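Local coordinates for formate dehydrogenase (Pyrobaculum aerophilum, PDB 1QP8), which binds NADPH and probably acts as a D-isomer specific 2-hydroxyacid dehydrogenase, perhaps reducing glyoxylate or hydroxypyruvate, at residues E67-P70 with P71-V75; F7-P10 with P11-E15; E277-R280 with N281-Y285. All blocks are in the same frame, centred on the assembly; numbering follows the deposited sequence.

Contact 1 (E67-P70 with P71-V75)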
ATOM      1  N   GLU A  67      -1.469  38.435   4.994  1.00 57.68           N
ATOM      2  CA  GLU A  67      -1.141  39.839   4.834  1.00 57.68           C
ATOM      3  C   GLU A  67      -2.285  40.705   5.336  1.00 57.68           C
ATOM      4  O   GLU A  67      -2.176  41.928   5.382  1.00 57.68           O
ATOM      5  CB  GLU A  67      -0.809  40.175   3.370  1.00 76.64           C
ATOM      6  CG  GLU A  67      -1.990  40.292   2.410  1.00 76.64           C
ATOM      7  CD  GLU A  67      -2.557  38.948   1.967  1.00 76.64           C
ATOM      8  OE1 GLU A  67      -1.761  38.043   1.630  1.00 76.64           O
ATOM      9  OE2 GLU A  67      -3.801  38.800   1.940  1.00 76.64           O
ATOM     10  N   SER A  68      -3.384  40.066   5.727  1.00 47.15           N
ATOM     11  CA  SER A  68      -4.529  40.816   6.229  1.00 47.15           C
ATOM     12  C   SER A  68      -4.858  40.463   7.672  1.00 47.15           C
ATOM     13  O   SER A  68      -5.813  40.987   8.237  1.00 47.15           O
ATOM     14  CB  SER A  68      -5.754  40.581   5.339  1.00 51.72           C
ATOM     15  OG  SER A  68      -5.722  41.429   4.205  1.00 51.72           O
ATOM     16  N   ILE A  69      -4.061  39.571   8.255  1.00 46.30           N
ATOM     17  CA  ILE A  69      -4.245  39.153   9.636  1.00 46.30           C
ATOM     18  C   ILE A  69      -3.323  39.976  10.519  1.00 46.30           C
ATOM     19  O   ILE A  69      -2.104  39.846  10.432  1.00 46.30           O
ATOM     20  CB  ILE A  69      -3.845  37.677   9.872  1.00 31.92           C
ATOM     21  CG1 ILE A  69      -4.733  36.745   9.056  1.00 31.92           C
ATOM     22  CG2 ILE A  69      -3.921  37.351  11.367  1.00 31.92           C
ATOM     23  CD1 ILE A  69      -4.220  35.318   9.018  1.00 31.92           C
ATOM     24  N   PRO A  70      -3.890  40.827  11.380  1.00 40.56           N
ATOM     25  CA  PRO A  70      -3.041  41.640  12.267  1.00 40.56           C
ATOM     26  C   PRO A  70      -1.969  40.743  12.900  1.00 40.56           C
ATOM     27  O   PRO A  70      -2.263  39.650  13.360  1.00 40.56           O
ATOM     28  CB  PRO A  70      -4.041  42.190  13.275  1.00 40.46           C
ATOM     29  CG  PRO A  70      -5.300  42.366  12.417  1.00 40.46           C
ATOM     30  CD  PRO A  70      -5.321  41.099  11.592  1.00 40.46           C
ATOM     31  N   PRO A  71      -0.715  41.198  12.917  1.00 64.20           N
ATOM     32  CA  PRO A  71       0.459  40.495  13.457  1.00 64.20           C
ATOM     33  C   PRO A  71       0.385  39.893  14.857  1.00 64.20           C
ATOM     34  O   PRO A  71       1.258  39.117  15.236  1.00 64.20           O
ATOM     35  CB  PRO A  71       1.562  41.545  13.358  1.00 43.79           C
ATOM     36  CG  PRO A  71       1.140  42.352  12.178  1.00 43.79           C
ATOM     37  CD  PRO A  71      -0.336  42.527  12.409  1.00 43.79           C
ATOM     38  N   HIS A  72      -0.649  40.234  15.610  1.00 67.79           N
ATOM     39  CA  HIS A  72      -0.795  39.746  16.980  1.00 67.79           C
ATOM     40  C   HIS A  72      -1.889  38.701  17.149  1.00 67.79           C
ATOM     41  O   HIS A  72      -2.096  38.202  18.256  1.00 67.79           O
ATOM     42  CB  HIS A  72      -1.161  40.911  17.880  1.00 55.68           C
ATOM     43  CG  HIS A  72      -2.478  41.521  17.521  1.00 55.68           C
ATOM     44  ND1 HIS A  72      -2.588  42.657  16.744  1.00 55.68           N
ATOM     45  CD2 HIS A  72      -3.744  41.107  17.757  1.00 55.68           C
ATOM     46  CE1 HIS A  72      -3.860  42.912  16.514  1.00 55.68           C
ATOM     47  NE2 HIS A  72      -4.590  41.983  17.114  1.00 55.68           N
ATOM     48  N   VAL A  73      -2.589  38.372  16.069  1.00 60.77           N
ATOM     49  CA  VAL A  73      -3.704  37.454  16.157  1.00 60.77           C
ATOM     50  C   VAL A  73      -3.529  36.013  16.581  1.00 60.77           C
ATOM     51  O   VAL A  73      -4.504  35.402  17.011  1.00 60.77           O
ATOM     52  CB  VAL A  73      -4.523  37.506  14.869  1.00 44.27           C
ATOM     53  CG1 VAL A  73      -5.542  36.363  14.816  1.00 44.27           C
ATOM     54  CG2 VAL A  73      -5.252  38.837  14.822  1.00 44.27           C
ATOM     55  N   THR A  74      -2.333  35.441  16.500  1.00 37.75           N
ATOM     56  CA  THR A  74      -2.171  34.039  16.941  1.00 37.75           C
ATOM     57  C   THR A  74      -3.049  33.086  16.143  1.00 37.75           C
ATOM     58  O   THR A  74      -4.250  33.004  16.369  1.00 37.75           O
ATOM     59  CB  THR A  74      -2.576  33.822  18.413  1.00 41.08           C
ATOM     60  OG1 THR A  74      -2.084  34.903  19.212  1.00 41.08           O
ATOM     61  CG2 THR A  74      -2.020  32.499  18.928  1.00 41.08           C
ATOM     62  N   VAL A  75      -2.435  32.342  15.239  1.00 37.08           N
ATOM     63  CA  VAL A  75      -3.149  31.411  14.394  1.00 37.08           C
ATOM     64  C   VAL A  75      -2.690  29.995  14.679  1.00 37.08           C
ATOM     65  O   VAL A  75      -1.512  29.684  14.550  1.00 37.08           O
ATOM     66  CB  VAL A  75      -2.874  31.738  12.908  1.00 28.48           C
ATOM     67  CG1 VAL A  75      -3.467  30.663  12.008  1.00 28.48           C
ATOM     68  CG2 VAL A  75      -3.459  33.106  12.563  1.00 28.48           C
TER
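P70 and V73 close a type I beta turn, in which V73 N donates to P70 O over 3.0 Å in a nearly straight bond (168° at the hydrogen), approaching from above the carbonyl plane. P71 and H72 fill the two central positions of the turn. Proline suits the first of these, because its ring holds phi near the value the turn requires and no donor is lost there: the turn bond uses the N-H of V73. H72 folds its side chain back over the bend, CG lying between its backbone N and carbonyl carbon (chi1 63°), and this brings CE1 to 3.3 Å from P70 CB. The imidazole meets that ring carbon obliquely, on the exposed outer side of the turn. The turn lies in the loop joining the parallel strands 54-55 and 75-76, and V75 begins the second of them. On the inner side the packing is aliphatic and buried. I69 splits its two branches between two valines: CG2, anti to the backbone N, reaches V73 CB at 3.6 Å, while the other branch carries CD1 to 4.2 Å from V75 CG2. The I69 and V73 side chains cross at about a right angle. V73 also serves the proline, its CG2 lying 3.9 Å from P70 CB. Beta-branched residues fit this inner side well, since each has two carbon branches close to the backbone with which to touch different neighbours. Beyond the turn, L45 of helix 42-47 packs on I69, and L64 and W66 lie against V75. The carbonyl of I69 accepts a hydrogen bond from R297 NH2, which ties the loop to the C-terminal part of the chain.

Contact 2 (F7-P10 with P11-E15)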
ATOM      1  N   PHE A   7     -18.642  28.089   8.828  1.00 38.36           N
ATOM      2  CA  PHE A   7     -18.885  26.857   8.090  1.00 38.36           C
ATOM      3  C   PHE A   7     -19.792  25.929   8.883  1.00 38.36           C
ATOM      4  O   PHE A   7     -19.885  26.070  10.111  1.00 38.36           O
ATOM      5  CB  PHE A   7     -17.555  26.176   7.775  1.00 51.07           C
ATOM      6  CG  PHE A   7     -16.830  25.674   8.986  1.00 51.07           C
ATOM      7  CD1 PHE A   7     -17.035  24.373   9.445  1.00 51.07           C
ATOM      8  CD2 PHE A   7     -15.932  26.494   9.662  1.00 51.07           C
ATOM      9  CE1 PHE A   7     -16.352  23.895  10.556  1.00 51.07           C
ATOM     10  CE2 PHE A   7     -15.244  26.026  10.772  1.00 51.07           C
ATOM     11  CZ  PHE A   7     -15.453  24.723  11.221  1.00 51.07           C
ATOM     12  N   GLU A   8     -20.460  24.999   8.188  1.00 42.04           N
ATOM     13  CA  GLU A   8     -21.380  24.039   8.820  1.00 42.04           C
ATOM     14  C   GLU A   8     -20.702  23.251   9.936  1.00 42.04           C
ATOM     15  O   GLU A   8     -19.691  22.595   9.707  1.00 42.04           O
ATOM     16  CB  GLU A   8     -21.925  23.063   7.778  1.00 96.83           C
ATOM     17  CG  GLU A   8     -22.980  23.648   6.855  1.00 96.83           C
ATOM     18  CD  GLU A   8     -24.392  23.509   7.403  1.00 96.83           C
ATOM     19  OE1 GLU A   8     -24.861  22.357   7.552  1.00 96.83           O
ATOM     20  OE2 GLU A   8     -25.029  24.552   7.677  1.00 96.83           O
ATOM     21  N   LEU A   9     -21.256  23.301  11.139  1.00 45.42           N
ATOM     22  CA  LEU A   9     -20.655  22.585  12.254  1.00 45.42           C
ATOM     23  C   LEU A   9     -21.348  21.302  12.670  1.00 45.42           C
ATOM     24  O   LEU A   9     -22.559  21.275  12.849  1.00 45.42           O
ATOM     25  CB  LEU A   9     -20.594  23.476  13.495  1.00 57.70           C
ATOM     26  CG  LEU A   9     -19.475  24.487  13.707  1.00 57.70           C
ATOM     27  CD1 LEU A   9     -19.601  25.048  15.103  1.00 57.70           C
ATOM     28  CD2 LEU A   9     -18.125  23.822  13.546  1.00 57.70           C
ATOM     29  N   PRO A  10     -20.586  20.216  12.838  1.00 64.20           N
ATOM     30  CA  PRO A  10     -21.219  18.965  13.263  1.00 64.20           C
ATOM     31  C   PRO A  10     -21.874  19.203  14.630  1.00 64.20           C
ATOM     32  O   PRO A  10     -21.299  19.871  15.491  1.00 64.20           O
ATOM     33  CB  PRO A  10     -20.040  18.006  13.359  1.00 76.28           C
ATOM     34  CG  PRO A  10     -19.150  18.476  12.239  1.00 76.28           C
ATOM     35  CD  PRO A  10     -19.204  19.983  12.380  1.00 76.28           C
ATOM     36  N   PRO A  11     -23.092  18.679  14.836  1.00 61.99           N
ATOM     37  CA  PRO A  11     -23.841  18.820  16.094  1.00 61.99           C
ATOM     38  C   PRO A  11     -22.990  18.513  17.314  1.00 61.99           C
ATOM     39  O   PRO A  11     -23.151  19.115  18.375  1.00 61.99           O
ATOM     40  CB  PRO A  11     -24.974  17.820  15.924  1.00 50.03           C
ATOM     41  CG  PRO A  11     -25.289  17.966  14.454  1.00 50.03           C
ATOM     42  CD  PRO A  11     -23.895  17.960  13.828  1.00 50.03           C
ATOM     43  N   GLU A  12     -22.092  17.555  17.151  1.00 49.41           N
ATOM     44  CA  GLU A  12     -21.191  17.159  18.222  1.00 49.41           C
ATOM     45  C   GLU A  12     -20.336  18.368  18.649  1.00 49.41           C
ATOM     46  O   GLU A  12     -20.152  18.630  19.843  1.00 49.41           O
ATOM     47  CB  GLU A  12     -20.298  16.015  17.730  1.00100.15           C
ATOM     48  CG  GLU A  12     -20.130  16.000  16.207  1.00100.15           C
ATOM     49  CD  GLU A  12     -18.958  15.153  15.738  1.00100.15           C
ATOM     50  OE1 GLU A  12     -18.942  13.934  16.020  1.00100.15           O
ATOM     51  OE2 GLU A  12     -18.052  15.715  15.085  1.00100.15           O
ATOM     52  N   ALA A  13     -19.832  19.100  17.655  1.00 49.03           N
ATOM     53  CA  ALA A  13     -18.999  20.276  17.876  1.00 49.03           C
ATOM     54  C   ALA A  13     -19.774  21.415  18.540  1.00 49.03           C
ATOM     55  O   ALA A  13     -19.361  21.917  19.599  1.00 49.03           O
ATOM     56  CB  ALA A  13     -18.415  20.750  16.548  1.00 47.73           C
ATOM     57  N   GLU A  14     -20.886  21.821  17.910  1.00 46.28           N
ATOM     58  CA  GLU A  14     -21.733  22.898  18.427  1.00 46.28           C
ATOM     59  C   GLU A  14     -22.069  22.665  19.887  1.00 46.28           C
ATOM     60  O   GLU A  14     -21.995  23.579  20.702  1.00 46.28           O
ATOM     61  CB  GLU A  14     -23.024  23.008  17.627  1.00 98.89           C
ATOM     62  CG  GLU A  14     -22.816  23.546  16.234  1.00 98.89           C
ATOM     63  CD  GLU A  14     -24.116  23.807  15.505  1.00 98.89           C
ATOM     64  OE1 GLU A  14     -24.835  22.835  15.182  1.00 98.89           O
ATOM     65  OE2 GLU A  14     -24.413  24.994  15.259  1.00 98.89           O
ATOM     66  N   GLU A  15     -22.431  21.437  20.230  1.00 45.10           N
ATOM     67  CA  GLU A  15     -22.762  21.163  21.604  1.00 45.10           C
ATOM     68  C   GLU A  15     -21.605  21.629  22.476  1.00 45.10           C
ATOM     69  O   GLU A  15     -21.784  22.470  23.363  1.00 45.10           O
ATOM     70  CB  GLU A  15     -23.019  19.674  21.819  1.00 99.76           C
ATOM     71  CG  GLU A  15     -23.672  19.390  23.163  1.00 99.76           C
ATOM     72  CD  GLU A  15     -24.119  17.953  23.317  1.00 99.76           C
ATOM     73  OE1 GLU A  15     -24.823  17.449  22.413  1.00 99.76           O
ATOM     74  OE2 GLU A  15     -23.776  17.333  24.349  1.00 99.76           O
TER
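P10 O takes the amides of A13 and E14 in the first turn of helix 11-18. E14 N donates to it at 3.1 Å, lying in the carbonyl plane with an angle of 161° at the hydrogen, whereas A13 N, at 2.7 Å, makes a weak, bent bond to the same oxygen. P10 is thus the N-cap, and P11 occupies the first turn, where a residue without an N-H costs the helix nothing and a fixed phi helps it to start. Side chains wrap this beginning. On one flank E12 CG rests 3.5 Å from P10 CB, the aliphatic part of the glutamate lying obliquely against the ring, and E12 also touches R272 and M276 of helix 268-286. With E12 cut back to an alanine, the P10 ring would probably lose the CG that lies on it, and R272 and M276 the side chain they touch. Away from E12, across the start of the helix, L9 and E14 make a separate contact: L9 CB and E14 CG are 3.5 Å apart, and L9 CD1 also reaches E14 CG, at 3.7 Å. The E14 chain runs on extended past CG, and its OE2 forms a salt bridge with R25 and a weaker, longer ion pair with R18. A13 is small enough to sit buried where the helix meets its neighbour, with L9 CD2 4.3 Å from its CB. Further out, L36 lies against L9 and F7. The loop leads from strand 2-4 into helix 11-18, which lays E12 and A13 on helix 268-286.

Contact 3 (E277-R280 with N281-Y285)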
ATOM      1  N   GLU A 277     -11.136  17.829  16.869  1.00 44.90           N
ATOM      2  CA  GLU A 277      -9.810  18.149  17.374  1.00 44.90           C
ATOM      3  C   GLU A 277      -9.560  19.649  17.375  1.00 44.90           C
ATOM      4  O   GLU A 277      -8.883  20.172  18.257  1.00 44.90           O
ATOM      5  CB  GLU A 277      -8.753  17.435  16.552  1.00 70.06           C
ATOM      6  CG  GLU A 277      -7.773  16.711  17.418  1.00 70.06           C
ATOM      7  CD  GLU A 277      -7.047  15.640  16.660  1.00 70.06           C
ATOM      8  OE1 GLU A 277      -7.706  14.652  16.258  1.00 70.06           O
ATOM      9  OE2 GLU A 277      -5.817  15.787  16.457  1.00 70.06           O
ATOM     10  N   ALA A 278     -10.114  20.338  16.386  1.00 36.08           N
ATOM     11  CA  ALA A 278      -9.960  21.780  16.299  1.00 36.08           C
ATOM     12  C   ALA A 278     -10.716  22.403  17.464  1.00 36.08           C
ATOM     13  O   ALA A 278     -10.243  23.350  18.102  1.00 36.08           O
ATOM     14  CB  ALA A 278     -10.526  22.283  14.994  1.00 31.53           C
ATOM     15  N   VAL A 279     -11.896  21.854  17.738  1.00 42.33           N
ATOM     16  CA  VAL A 279     -12.721  22.359  18.814  1.00 42.33           C
ATOM     17  C   VAL A 279     -12.043  22.091  20.140  1.00 42.33           C
ATOM     18  O   VAL A 279     -12.192  22.868  21.085  1.00 42.33           O
ATOM     19  CB  VAL A 279     -14.123  21.720  18.805  1.00 40.72           C
ATOM     20  CG1 VAL A 279     -14.893  22.148  20.033  1.00 40.72           C
ATOM     21  CG2 VAL A 279     -14.886  22.156  17.576  1.00 40.72           C
ATOM     22  N   ARG A 280     -11.281  21.006  20.222  1.00 40.96           N
ATOM     23  CA  ARG A 280     -10.599  20.723  21.484  1.00 40.96           C
ATOM     24  C   ARG A 280      -9.445  21.678  21.730  1.00 40.96           C
ATOM     25  O   ARG A 280      -9.205  22.092  22.860  1.00 40.96           O
ATOM     26  CB  ARG A 280     -10.110  19.278  21.536  1.00 84.40           C
ATOM     27  CG  ARG A 280     -11.250  18.293  21.411  1.00 84.40           C
ATOM     28  CD  ARG A 280     -10.928  16.919  21.963  1.00 84.40           C
ATOM     29  NE  ARG A 280     -11.857  15.928  21.425  1.00 84.40           N
ATOM     30  CZ  ARG A 280     -11.724  15.356  20.232  1.00 84.40           C
ATOM     31  NH1 ARG A 280     -10.693  15.668  19.454  1.00 84.40           N
ATOM     32  NH2 ARG A 280     -12.634  14.488  19.805  1.00 84.40           N
ATOM     33  N   ASN A 281      -8.755  22.061  20.666  1.00 45.60           N
ATOM     34  CA  ASN A 281      -7.614  22.942  20.802  1.00 45.60           C
ATOM     35  C   ASN A 281      -8.054  24.351  21.145  1.00 45.60           C
ATOM     36  O   ASN A 281      -7.389  25.086  21.884  1.00 45.60           O
ATOM     37  CB  ASN A 281      -6.822  22.955  19.505  1.00 37.21           C
ATOM     38  CG  ASN A 281      -5.440  23.539  19.682  1.00 37.21           C
ATOM     39  OD1 ASN A 281      -4.676  23.089  20.536  1.00 37.21           O
ATOM     40  ND2 ASN A 281      -5.109  24.548  18.880  1.00 37.21           N
ATOM     41  N   LEU A 282      -9.195  24.717  20.597  1.00 32.20           N
ATOM     42  CA  LEU A 282      -9.743  26.033  20.797  1.00 32.20           C
ATOM     43  C   LEU A 282     -10.169  26.186  22.249  1.00 32.20           C
ATOM     44  O   LEU A 282      -9.985  27.241  22.863  1.00 32.20           O
ATOM     45  CB  LEU A 282     -10.917  26.186  19.844  1.00 34.64           C
ATOM     46  CG  LEU A 282     -11.686  27.479  19.697  1.00 34.64           C
ATOM     47  CD1 LEU A 282     -10.746  28.626  19.823  1.00 34.64           C
ATOM     48  CD2 LEU A 282     -12.403  27.474  18.335  1.00 34.64           C
ATOM     49  N   ILE A 283     -10.720  25.114  22.807  1.00 43.54           N
ATOM     50  CA  ILE A 283     -11.184  25.126  24.181  1.00 43.54           C
ATOM     51  C   ILE A 283     -10.033  25.241  25.167  1.00 43.54           C
ATOM     52  O   ILE A 283     -10.161  25.925  26.193  1.00 43.54           O
ATOM     53  CB  ILE A 283     -12.014  23.869  24.484  1.00 43.02           C
ATOM     54  CG1 ILE A 283     -13.305  23.919  23.672  1.00 43.02           C
ATOM     55  CG2 ILE A 283     -12.339  23.790  25.956  1.00 43.02           C
ATOM     56  CD1 ILE A 283     -14.108  22.662  23.736  1.00 43.02           C
ATOM     57  N   THR A 284      -8.910  24.576  24.876  1.00 39.10           N
ATOM     58  CA  THR A 284      -7.778  24.682  25.787  1.00 39.10           C
ATOM     59  C   THR A 284      -7.255  26.105  25.706  1.00 39.10           C
ATOM     60  O   THR A 284      -6.703  26.632  26.668  1.00 39.10           O
ATOM     61  CB  THR A 284      -6.633  23.696  25.475  1.00 40.63           C
ATOM     62  OG1 THR A 284      -5.414  24.433  25.324  1.00 40.63           O
ATOM     63  CG2 THR A 284      -6.931  22.870  24.235  1.00 40.63           C
ATOM     64  N   TYR A 285      -7.427  26.735  24.555  1.00 43.12           N
ATOM     65  CA  TYR A 285      -7.012  28.115  24.443  1.00 43.12           C
ATOM     66  C   TYR A 285      -7.966  28.903  25.335  1.00 43.12           C
ATOM     67  O   TYR A 285      -7.551  29.719  26.154  1.00 43.12           O
ATOM     68  CB  TYR A 285      -7.159  28.623  23.020  1.00 45.26           C
ATOM     69  CG  TYR A 285      -7.209  30.131  22.973  1.00 45.26           C
ATOM     70  CD1 TYR A 285      -6.040  30.886  23.041  1.00 45.26           C
ATOM     71  CD2 TYR A 285      -8.432  30.803  22.921  1.00 45.26           C
ATOM     72  CE1 TYR A 285      -6.081  32.269  23.064  1.00 45.26           C
ATOM     73  CE2 TYR A 285      -8.489  32.178  22.944  1.00 45.26           C
ATOM     74  CZ  TYR A 285      -7.310  32.909  23.016  1.00 45.26           C
ATOM     75  OH  TYR A 285      -7.354  34.282  23.035  1.00 45.26           O
TER
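N281 N donates to E277 O at 3.1 Å, the first in a run of i to i+4 backbone bonds that carries this helix through both segments. L282 N follows with A278 O at 3.0 Å, and I283 N with V279 O at 3.2 Å. Each of these donors is tilted somewhat from the plane of its carbonyl, by 22° to 35°.

Apolar contact across one turn is made by V279 CG1 and I283 CD1, 3.8 Å apart. V279 holds CG1 anti to its backbone N (chi1 173°), which leans it toward the next turn, while the extended ethyl branch of I283 reaches back to meet it obliquely. This pair belongs to the face that packs on helix 11-18, where V279 touches L17 and I283 touches E16, whereas L282 lies on a different face, against F53 and Q55 of strand 54-55.

The polar ends find partners beyond the two segments. The buried amide of N281 is satisfied at both ends, OD1 accepting from R292 N and ND2 donating to Q55 OE1; asparagine suits a position needing one donor and one acceptor. E277 OE1 accepts from Q273 NE2 on the same helix, while E277 CG lies at the edge of the R280 guanidinium, in its plane. This long helix, packed on helix 11-18 and strand 54-55, is consistent with the late helix that brings the chain back to the N-terminal domain in D-2-hydroxyacid dehydrogenases.

Overall arrangement
Along the chain the order is contact 2, contact 1, contact 3, yet all three gather in the part of the protein beside the NADPH-binding Rossmann domain. Contacts 2 and 3 lie with centres 13 Å apart and touch, A13 CB meeting V279 CG2 at 3.9 Å, so helix 268-286 packs directly on helix 11-18. Contact 1 stands with its centre about 19 Å from that of contact 3 and about 25 Å from that of contact 2, without touching either; its loop joins the parallel strands 54-55 and 75-76. Strand 54-55 lies against helix 268-286. A late helix thus completes a domain begun by the N-terminal residues, as in relatives of this family.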